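Local structure of predicted DNA-binding transcriptional regulator (Aliivibrio fischeri ES114, 7DWN) at residues L41-L49 with L59-R67; M111-P122 with P279-L288. The protein probably binds cis-regulatory DNA as a tetrameric transcription regulator of the LysR family, with a winged helix-turn-helix domain joined to an effector-binding-type domain. All blocks are in the same frame, centred on the assembly; numbering follows the deposited sequence.

Contact 1 of 2, residues L41-L49 with L59-R67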
loop_
_atom_site.group_PDB
_atom_site.type_symbol
_atom_site.label_atom_id
_atom_site.label_comp_id
_atom_site.label_asym_id
_atom_site.label_seq_id
_atom_site.Cartn_x
_atom_site.Cartn_y
_atom_site.Cartn_z
ATOM N N LEU A 41 33.654 1.379 -1.745
ATOM C CA LEU A 41 32.260 1.250 -2.159
ATOM C C LEU A 41 32.145 1.122 -3.674
ATOM O O LEU A 41 31.377 0.294 -4.181
ATOM C CB LEU A 41 31.447 2.444 -1.661
ATOM C CG LEU A 41 29.981 2.461 -2.101
ATOM C CD1 LEU A 41 29.244 1.242 -1.564
ATOM C CD2 LEU A 41 29.297 3.745 -1.661
ATOM N N GLU A 42 32.906 1.933 -4.413
ATOM C CA GLU A 42 32.866 1.862 -5.871
ATOM C C GLU A 42 33.395 0.524 -6.376
ATOM O O GLU A 42 32.871 -0.033 -7.348
ATOM C CB GLU A 42 33.663 3.016 -6.475
ATOM C CG GLU A 42 33.022 4.377 -6.284
ATOM C CD GLU A 42 33.907 5.503 -6.776
ATOM O OE1 GLU A 42 35.137 5.418 -6.575
ATOM O OE2 GLU A 42 33.379 6.467 -7.368
ATOM N N ASP A 43 34.441 -0.002 -5.734
ATOM C CA ASP A 43 34.965 -1.311 -6.111
ATOM C C ASP A 43 33.957 -2.418 -5.833
ATOM O O ASP A 43 33.884 -3.394 -6.591
ATOM C CB ASP A 43 36.272 -1.595 -5.371
ATOM C CG ASP A 43 37.433 -0.780 -5.902
ATOM O OD1 ASP A 43 37.244 -0.055 -6.902
ATOM O OD2 ASP A 43 38.536 -0.868 -5.322
ATOM N N THR A 44 33.175 -2.286 -4.760
ATOM C CA THR A 44 32.198 -3.318 -4.430
ATOM C C THR A 44 30.988 -3.265 -5.357
ATOM O O THR A 44 30.503 -4.311 -5.804
ATOM C CB THR A 44 31.761 -3.186 -2.971
ATOM O OG1 THR A 44 32.915 -3.005 -2.141
ATOM C CG2 THR A 44 31.027 -4.442 -2.525
ATOM N N VAL A 45 30.484 -2.064 -5.661
ATOM C CA VAL A 45 29.354 -1.953 -6.584
ATOM C C VAL A 45 29.771 -2.084 -8.039
ATOM O O VAL A 45 28.905 -2.238 -8.909
ATOM C CB VAL A 45 28.596 -0.625 -6.405
ATOM C CG1 VAL A 45 28.094 -0.490 -4.976
ATOM C CG2 VAL A 45 29.484 0.549 -6.782
ATOM N N GLY A 46 31.069 -2.021 -8.328
ATOM C CA GLY A 46 31.550 -2.246 -9.677
ATOM C C GLY A 46 31.388 -1.084 -10.630
ATOM O O GLY A 46 31.190 -1.303 -11.829
ATOM N N ALA A 47 31.474 0.149 -10.136
ATOM C CA ALA A 47 31.345 1.316 -10.995
ATOM C C ALA A 47 31.847 2.546 -10.259
ATOM O O ALA A 47 31.718 2.652 -9.037
ATOM C CB ALA A 47 29.897 1.536 -11.440
ATOM N N GLU A 48 32.416 3.475 -11.024
ATOM C CA GLU A 48 32.765 4.786 -10.498
ATOM C C GLU A 48 31.481 5.552 -10.206
ATOM O O GLU A 48 30.725 5.884 -11.126
ATOM C CB GLU A 48 33.638 5.544 -11.497
ATOM C CG GLU A 48 34.806 4.740 -12.039
ATOM C CD GLU A 48 35.584 5.493 -13.100
ATOM O OE1 GLU A 48 36.367 6.398 -12.740
ATOM O OE2 GLU A 48 35.403 5.184 -14.297
ATOM N N LEU A 49 31.225 5.823 -8.931
ATOM C CA LEU A 49 30.022 6.535 -8.526
ATOM C C LEU A 49 30.195 8.046 -8.536
ATOM O O LEU A 49 29.199 8.768 -8.421
ATOM C CB LEU A 49 29.590 6.087 -7.124
ATOM C CG LEU A 49 29.349 4.588 -6.933
ATOM C CD1 LEU A 49 29.021 4.276 -5.481
ATOM C CD2 LEU A 49 28.239 4.102 -7.852
ATOM N N LEU A 59 28.153 13.717 -9.664
ATOM C CA LEU A 59 27.764 12.317 -9.581
ATOM C C LEU A 59 27.707 11.711 -10.977
ATOM O O LEU A 59 27.114 12.292 -11.892
ATOM C CB LEU A 59 26.406 12.165 -8.893
ATOM C CG LEU A 59 26.377 12.250 -7.368
ATOM C CD1 LEU A 59 24.955 12.092 -6.850
ATOM C CD2 LEU A 59 27.283 11.194 -6.767
ATOM N N THR A 60 28.333 10.549 -11.137
ATOM C CA THR A 60 28.167 9.774 -12.348
ATOM C C THR A 60 26.734 9.245 -12.419
ATOM O O THR A 60 26.014 9.250 -11.416
ATOM C CB THR A 60 29.164 8.618 -12.376
ATOM O OG1 THR A 60 28.776 7.628 -11.415
ATOM C CG2 THR A 60 30.564 9.116 -12.040
ATOM N N PRO A 61 26.283 8.808 -13.601
ATOM C CA PRO A 61 24.947 8.186 -13.676
ATOM C C PRO A 61 24.775 7.030 -12.699
ATOM O O PRO A 61 23.750 6.940 -11.999
ATOM C CB PRO A 61 24.867 7.730 -15.138
ATOM C CG PRO A 61 25.763 8.689 -15.872
ATOM C CD PRO A 61 26.889 8.994 -14.932
ATOM N N SER A 62 25.772 6.142 -12.631
ATOM C CA SER A 62 25.748 5.063 -11.650
ATOM C C SER A 62 25.641 5.610 -10.234
ATOM O O SER A 62 24.926 5.049 -9.398
ATOM C CB SER A 62 26.997 4.193 -11.799
ATOM O OG SER A 62 27.052 3.599 -13.084
ATOM N N GLY A 63 26.351 6.704 -9.944
ATOM C CA GLY A 63 26.213 7.336 -8.642
ATOM C C GLY A 63 24.813 7.865 -8.401
ATOM O O GLY A 63 24.288 7.779 -7.289
ATOM N N LYS A 64 24.181 8.403 -9.446
ATOM C CA LYS A 64 22.817 8.898 -9.314
ATOM C C LYS A 64 21.857 7.776 -8.929
ATOM O O LYS A 64 21.012 7.948 -8.042
ATOM C CB LYS A 64 22.377 9.570 -10.615
ATOM C CG LYS A 64 23.091 10.882 -10.902
ATOM C CD LYS A 64 22.656 11.469 -12.234
ATOM C CE LYS A 64 23.292 12.830 -12.473
ATOM N NZ LYS A 64 22.855 13.831 -11.459
ATOM N N LEU A 65 21.973 6.614 -9.579
ATOM C CA LEU A 65 21.071 5.514 -9.230
ATOM C C LEU A 65 21.421 4.911 -7.870
ATOM O O LEU A 65 20.528 4.577 -7.068
ATOM C CB LEU A 65 21.090 4.440 -10.320
ATOM C CG LEU A 65 20.145 4.650 -11.506
ATOM C CD1 LEU A 65 20.577 5.834 -12.360
ATOM C CD2 LEU A 65 20.044 3.385 -12.344
ATOM N N PHE A 66 22.713 4.773 -7.576
ATOM C CA PHE A 66 23.083 4.205 -6.291
ATOM C C PHE A 66 22.776 5.144 -5.139
ATOM O O PHE A 66 22.728 4.691 -3.998
ATOM C CB PHE A 66 24.560 3.826 -6.254
ATOM C CG PHE A 66 24.908 2.937 -5.100
ATOM C CD1 PHE A 66 24.549 1.598 -5.111
ATOM C CD2 PHE A 66 25.565 3.443 -3.991
ATOM C CE1 PHE A 66 24.853 0.777 -4.044
ATOM C CE2 PHE A 66 25.873 2.627 -2.923
ATOM C CZ PHE A 66 25.517 1.292 -2.949
ATOM N N ARG A 67 22.560 6.432 -5.399
ATOM C CA ARG A 67 22.095 7.310 -4.331
ATOM C C ARG A 67 20.718 6.876 -3.842
ATOM O O ARG A 67 20.474 6.784 -2.631
ATOM C CB ARG A 67 22.075 8.757 -4.818
ATOM C CG ARG A 67 21.830 9.778 -3.729
ATOM C CD ARG A 67 21.936 11.180 -4.291
ATOM N NE ARG A 67 21.528 12.187 -3.319
ATOM C CZ ARG A 67 21.531 13.494 -3.555
ATOM N NH1 ARG A 67 21.924 13.957 -4.734
ATOM N NH2 ARG A 67 21.142 14.339 -2.610
#
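Thr60 holds the start of helix 61-83 against the turn that follows helix 31-45, and its hydroxyl works in both directions. Thr60 OG1 donates to Glu48 O at 2.6 Å, in the plane of the carbonyl and on a lone pair, with a C=O...donor angle of 135°. The same OG1 accepts from Gly63 N at 3.0 Å, the N-cap bond of the helix. A chi1 of 72° sets OG1 between the threonine's own N and carbonyl carbon, from where both partners can be met. Leu49 O has looser company, a weak bond from Thr60 N and a CA-H...O contact from Gly63 CA at 3.3 Å. Leu49 N is taken by Glu42 OE2 at 2.7 Å, on the anti side and 32° out of the carboxylate plane, while OE1 forms a salt bridge with Arg52.

Beyond this polar end lies an apolar one built on Phe66. Val45 CG1 sits over one face of its ring, 4.0 Å from the centroid, whereas Leu41 and Leu49 approach obliquely, Leu49 CD1 lying 3.9 Å from Phe66 CD2. Leu8 of helix 5-17 and Ile84 of the second subunit also pack on Phe66. In this winged helix-turn-helix, the hydroxyl and the carboxylate therefore tie down the chain between the recognition-type helix and the wing, and the two helices meet here through apolar side chains, Leu41 and Val45 against Phe66.

Contact 2 of 2, residues M111-P122 with P279-L288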
loop_
_atom_site.group_PDB
_atom_site.type_symbol
_atom_site.label_atom_id
_atom_site.label_comp_id
_atom_site.label_asym_id
_atom_site.label_seq_id
_atom_site.Cartn_x
_atom_site.Cartn_y
_atom_site.Cartn_z
ATOM N N MET A 111 -1.061 -13.169 36.022
ATOM C CA MET A 111 -0.045 -13.873 35.238
ATOM C C MET A 111 1.361 -13.549 35.731
ATOM O O MET A 111 2.221 -14.435 35.838
ATOM C CB MET A 111 -0.183 -13.475 33.770
ATOM C CG MET A 111 -0.231 -14.603 32.771
ATOM S SD MET A 111 -0.334 -13.907 31.112
ATOM C CE MET A 111 -1.605 -12.665 31.355
ATOM N N GLN A 112 1.612 -12.269 36.007
ATOM C CA GLN A 112 2.922 -11.817 36.452
ATOM C C GLN A 112 3.293 -12.464 37.774
ATOM O O GLN A 112 4.457 -12.814 38.001
ATOM C CB GLN A 112 2.917 -10.292 36.583
ATOM C CG GLN A 112 4.265 -9.667 36.886
ATOM C CD GLN A 112 5.107 -9.475 35.642
ATOM O OE1 GLN A 112 4.688 -9.824 34.537
ATOM N NE2 GLN A 112 6.298 -8.916 35.813
ATOM N N GLN A 113 2.314 -12.629 38.662
ATOM C CA GLN A 113 2.595 -13.346 39.898
ATOM C C GLN A 113 2.794 -14.835 39.637
ATOM O O GLN A 113 3.618 -15.480 40.295
ATOM C CB GLN A 113 1.484 -13.120 40.920
ATOM C CG GLN A 113 1.788 -13.748 42.270
ATOM C CD GLN A 113 3.202 -13.460 42.742
ATOM O OE1 GLN A 113 3.680 -12.328 42.662
ATOM N NE2 GLN A 113 3.882 -14.492 43.232
ATOM N N ALA A 114 2.053 -15.400 38.678
ATOM C CA ALA A 114 2.250 -16.807 38.334
ATOM C C ALA A 114 3.661 -17.062 37.823
ATOM O O ALA A 114 4.180 -18.177 37.956
ATOM C CB ALA A 114 1.226 -17.259 37.294
ATOM N N PHE A 115 4.288 -16.046 37.229
ATOM C CA PHE A 115 5.681 -16.176 36.808
ATOM C C PHE A 115 6.643 -16.394 37.973
ATOM O O PHE A 115 7.787 -16.801 37.740
ATOM C CB PHE A 115 6.123 -14.936 36.029
ATOM C CG PHE A 115 5.478 -14.799 34.684
ATOM C CD1 PHE A 115 5.110 -15.916 33.953
ATOM C CD2 PHE A 115 5.243 -13.547 34.146
ATOM C CE1 PHE A 115 4.520 -15.780 32.709
ATOM C CE2 PHE A 115 4.652 -13.408 32.908
ATOM C CZ PHE A 115 4.290 -14.525 32.188
ATOM N N ASP A 116 6.213 -16.138 39.213
ATOM C CA ASP A 116 7.096 -16.189 40.375
ATOM C C ASP A 116 7.040 -17.509 41.137
ATOM O O ASP A 116 7.872 -17.719 42.026
ATOM C CB ASP A 116 6.773 -15.042 41.343
ATOM C CG ASP A 116 6.926 -13.680 40.704
ATOM O OD1 ASP A 116 7.021 -13.611 39.460
ATOM O OD2 ASP A 116 6.954 -12.678 41.447
ATOM N N GLU A 117 6.089 -18.391 40.828
ATOM C CA GLU A 117 5.989 -19.711 41.457
ATOM C C GLU A 117 6.307 -20.735 40.374
ATOM O O GLU A 117 5.446 -21.089 39.562
ATOM C CB GLU A 117 4.611 -19.942 42.067
ATOM C CG GLU A 117 4.619 -20.883 43.265
ATOM C CD GLU A 117 4.820 -20.155 44.580
ATOM O OE1 GLU A 117 4.078 -19.185 44.841
ATOM O OE2 GLU A 117 5.717 -20.553 45.353
ATOM N N GLY A 118 7.539 -21.232 40.388
ATOM C CA GLY A 118 8.156 -21.744 39.186
ATOM C C GLY A 118 9.135 -20.692 38.709
ATOM O O GLY A 118 8.727 -19.589 38.333
ATOM N N ASP A 119 10.426 -21.000 38.745
ATOM C CA ASP A 119 11.433 -19.964 38.593
ATOM C C ASP A 119 11.819 -19.770 37.130
ATOM O O ASP A 119 11.650 -20.662 36.294
ATOM C CB ASP A 119 12.665 -20.282 39.441
ATOM C CG ASP A 119 12.398 -20.120 40.929
ATOM O OD1 ASP A 119 11.376 -19.500 41.298
ATOM O OD2 ASP A 119 13.224 -20.601 41.731
ATOM N N TYR A 120 12.360 -18.574 36.853
ATOM C CA TYR A 120 12.593 -17.978 35.538
ATOM C C TYR A 120 11.309 -17.308 35.065
ATOM O O TYR A 120 10.330 -17.974 34.714
ATOM C CB TYR A 120 13.136 -19.002 34.530
ATOM C CG TYR A 120 12.573 -18.979 33.120
ATOM C CD1 TYR A 120 12.722 -17.872 32.295
ATOM C CD2 TYR A 120 11.933 -20.096 32.596
ATOM C CE1 TYR A 120 12.217 -17.866 31.005
ATOM C CE2 TYR A 120 11.431 -20.097 31.305
ATOM C CZ TYR A 120 11.577 -18.979 30.515
ATOM O OH TYR A 120 11.083 -18.965 29.231
ATOM N N LYS A 121 11.310 -15.979 35.087
ATOM C CA LYS A 121 10.131 -15.199 34.770
ATOM C C LYS A 121 10.247 -14.685 33.345
ATOM O O LYS A 121 11.260 -14.048 33.004
ATOM C CB LYS A 121 9.978 -14.050 35.762
ATOM C CG LYS A 121 9.893 -12.646 35.192
ATOM C CD LYS A 121 10.770 -11.698 35.991
ATOM C CE LYS A 121 10.723 -10.305 35.415
ATOM N NZ LYS A 121 9.321 -9.838 35.238
ATOM N N PRO A 122 9.299 -14.995 32.466
ATOM C CA PRO A 122 9.316 -14.408 31.123
ATOM C C PRO A 122 8.953 -12.936 31.178
ATOM O O PRO A 122 8.398 -12.436 32.157
ATOM C CB PRO A 122 8.254 -15.219 30.363
ATOM C CG PRO A 122 8.099 -16.479 31.153
ATOM C CD PRO A 122 8.330 -16.098 32.581
ATOM N N PRO A 279 10.003 -20.524 23.257
ATOM C CA PRO A 279 9.689 -21.126 24.570
ATOM C C PRO A 279 8.973 -20.197 25.542
ATOM O O PRO A 279 8.038 -20.633 26.228
ATOM C CB PRO A 279 11.074 -21.535 25.086
ATOM C CG PRO A 279 11.841 -21.849 23.840
ATOM C CD PRO A 279 11.362 -20.871 22.801
ATOM N N ALA A 280 9.375 -18.924 25.609
ATOM C CA ALA A 280 8.689 -17.980 26.488
ATOM C C ALA A 280 7.241 -17.771 26.059
ATOM O O ALA A 280 6.343 -17.655 26.905
ATOM C CB ALA A 280 9.439 -16.648 26.513
ATOM N N GLY A 281 6.995 -17.717 24.746
ATOM C CA GLY A 281 5.632 -17.579 24.265
ATOM C C GLY A 281 4.762 -18.761 24.644
ATOM O O GLY A 281 3.618 -18.592 25.076
ATOM N N GLU A 282 5.296 -19.976 24.499
ATOM C CA GLU A 282 4.541 -21.155 24.901
ATOM C C GLU A 282 4.310 -21.183 26.406
ATOM O O GLU A 282 3.250 -21.632 26.853
ATOM C CB GLU A 282 5.254 -22.427 24.442
ATOM C CG GLU A 282 5.395 -22.557 22.927
ATOM C CD GLU A 282 4.072 -22.804 22.213
ATOM O OE1 GLU A 282 3.042 -23.005 22.892
ATOM O OE2 GLU A 282 4.065 -22.802 20.963
ATOM N N LYS A 283 5.266 -20.693 27.200
ATOM C CA LYS A 283 5.044 -20.628 28.642
ATOM C C LYS A 283 3.910 -19.664 28.981
ATOM O O LYS A 283 3.036 -19.976 29.801
ATOM C CB LYS A 283 6.327 -20.218 29.365
ATOM C CG LYS A 283 6.114 -19.934 30.848
ATOM C CD LYS A 283 7.416 -19.970 31.624
ATOM C CE LYS A 283 7.176 -19.702 33.102
ATOM N NZ LYS A 283 6.256 -20.705 33.713
ATOM N N VAL A 284 3.912 -18.481 28.361
ATOM C CA VAL A 284 2.843 -17.517 28.614
ATOM C C VAL A 284 1.497 -18.087 28.179
ATOM O O VAL A 284 0.485 -17.932 28.876
ATOM C CB VAL A 284 3.146 -16.177 27.920
ATOM C CG1 VAL A 284 1.962 -15.237 28.057
ATOM C CG2 VAL A 284 4.391 -15.551 28.522
ATOM N N TRP A 285 1.467 -18.769 27.032
ATOM C CA TRP A 285 0.222 -19.366 26.563
ATOM C C TRP A 285 -0.269 -20.443 27.522
ATOM O O TRP A 285 -1.468 -20.528 27.811
ATOM C CB TRP A 285 0.412 -19.942 25.162
ATOM C CG TRP A 285 -0.817 -20.599 24.616
ATOM C CD1 TRP A 285 -1.124 -21.928 24.657
ATOM C CD2 TRP A 285 -1.908 -19.955 23.948
ATOM N NE1 TRP A 285 -2.336 -22.152 24.052
ATOM C CE2 TRP A 285 -2.839 -20.956 23.610
ATOM C CE3 TRP A 285 -2.187 -18.629 23.601
ATOM C CZ2 TRP A 285 -4.028 -20.673 22.942
ATOM C CZ3 TRP A 285 -3.366 -18.352 22.935
ATOM C CH2 TRP A 285 -4.271 -19.368 22.614
ATOM N N SER A 286 0.645 -21.276 28.026
ATOM C CA SER A 286 0.261 -22.308 28.983
ATOM C C SER A 286 -0.301 -21.697 30.258
ATOM O O SER A 286 -1.290 -22.194 30.811
ATOM C CB SER A 286 1.463 -23.197 29.302
ATOM O OG SER A 286 1.226 -23.989 30.453
ATOM N N ILE A 287 0.316 -20.617 30.742
ATOM C CA ILE A 287 -0.177 -19.982 31.959
ATOM C C ILE A 287 -1.533 -19.327 31.720
ATOM O O ILE A 287 -2.393 -19.318 32.610
ATOM C CB ILE A 287 0.873 -18.988 32.487
ATOM C CG1 ILE A 287 2.114 -19.763 32.938
ATOM C CG2 ILE A 287 0.314 -18.159 33.635
ATOM C CD1 ILE A 287 3.329 -18.914 33.170
ATOM N N LEU A 288 -1.760 -18.794 30.517
ATOM C CA LEU A 288 -3.073 -18.250 30.183
ATOM C C LEU A 288 -4.132 -19.344 30.131
ATOM O O LEU A 288 -5.244 -19.165 30.643
ATOM C CB LEU A 288 -3.008 -17.504 28.852
ATOM C CG LEU A 288 -2.450 -16.086 28.917
ATOM C CD1 LEU A 288 -2.129 -15.582 27.524
ATOM C CD2 LEU A 288 -3.460 -15.173 29.595
#
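Lys283 crosses Pro122 and passes Tyr120, where helix 279-290 covers the loop of a beta-alpha-beta crossover: strand 94-99, helix 101-114 and the parallel strand 123-128 of the LysR substrate-binding domain, a periplasmic-binding-protein type of fold. Its CB is directed at the loop, and CG, anti to the backbone N at a chi1 of 172°, comes within 4.0 Å of Pro122 CG. The chain then runs on extended, crossing the proline at about a right angle. CD makes the nearest approach, 3.6 Å from Pro122 CG, and also lies beside the Tyr120 ring, whose side chain runs the opposite way and is poorly ordered. CE passes on to Pro122 CD at 3.8 Å. There a chi4 of 60° bends the chain, leaving NZ farther from the proline, 5.2 Å from Pro122 CD.

Pro122 in turn covers part of Phe115, its CD 3.5 Å above one face of the ring near the rim, with Met111 O over the opposite face. Val284 reaches deeper: CG2 touches Phe115 CZ, and the residue also packs on Val95, Leu124 and Ile145 of the sheet. One turn farther along, Met111 CE meets Leu288 CD2 at 3.6 Å. Ile287 spans Met111, Ala114 and Phe115, with CG2 against Ala114 CB and Met111 CG, and CD1 at the edge of the Phe115 ring, 3.4 Å from CE1.

How the contacts relate
Contacts 1 and 2 lie in different domains of an elongated subunit: their centres lie 52 Å apart, their nearest atoms about 36 Å, and they do not touch. Contact 1, some 42 Å from the centre of the chain, sits in the DNA-binding-type domain; contact 2, about 20 Å from that centre, joins helix 279-290 to helix 101-114 and the loop after it, beside the sheet of the effector-binding-type domain. Helix 61-83, whose first turns belong to contact 1, leads the chain toward that second domain. Both places also meet other subunits of the tetramer: Lys64 bonds to Gln274 of the second subunit, whereas Gln112 and Gln113 pack on Gln235 of the third.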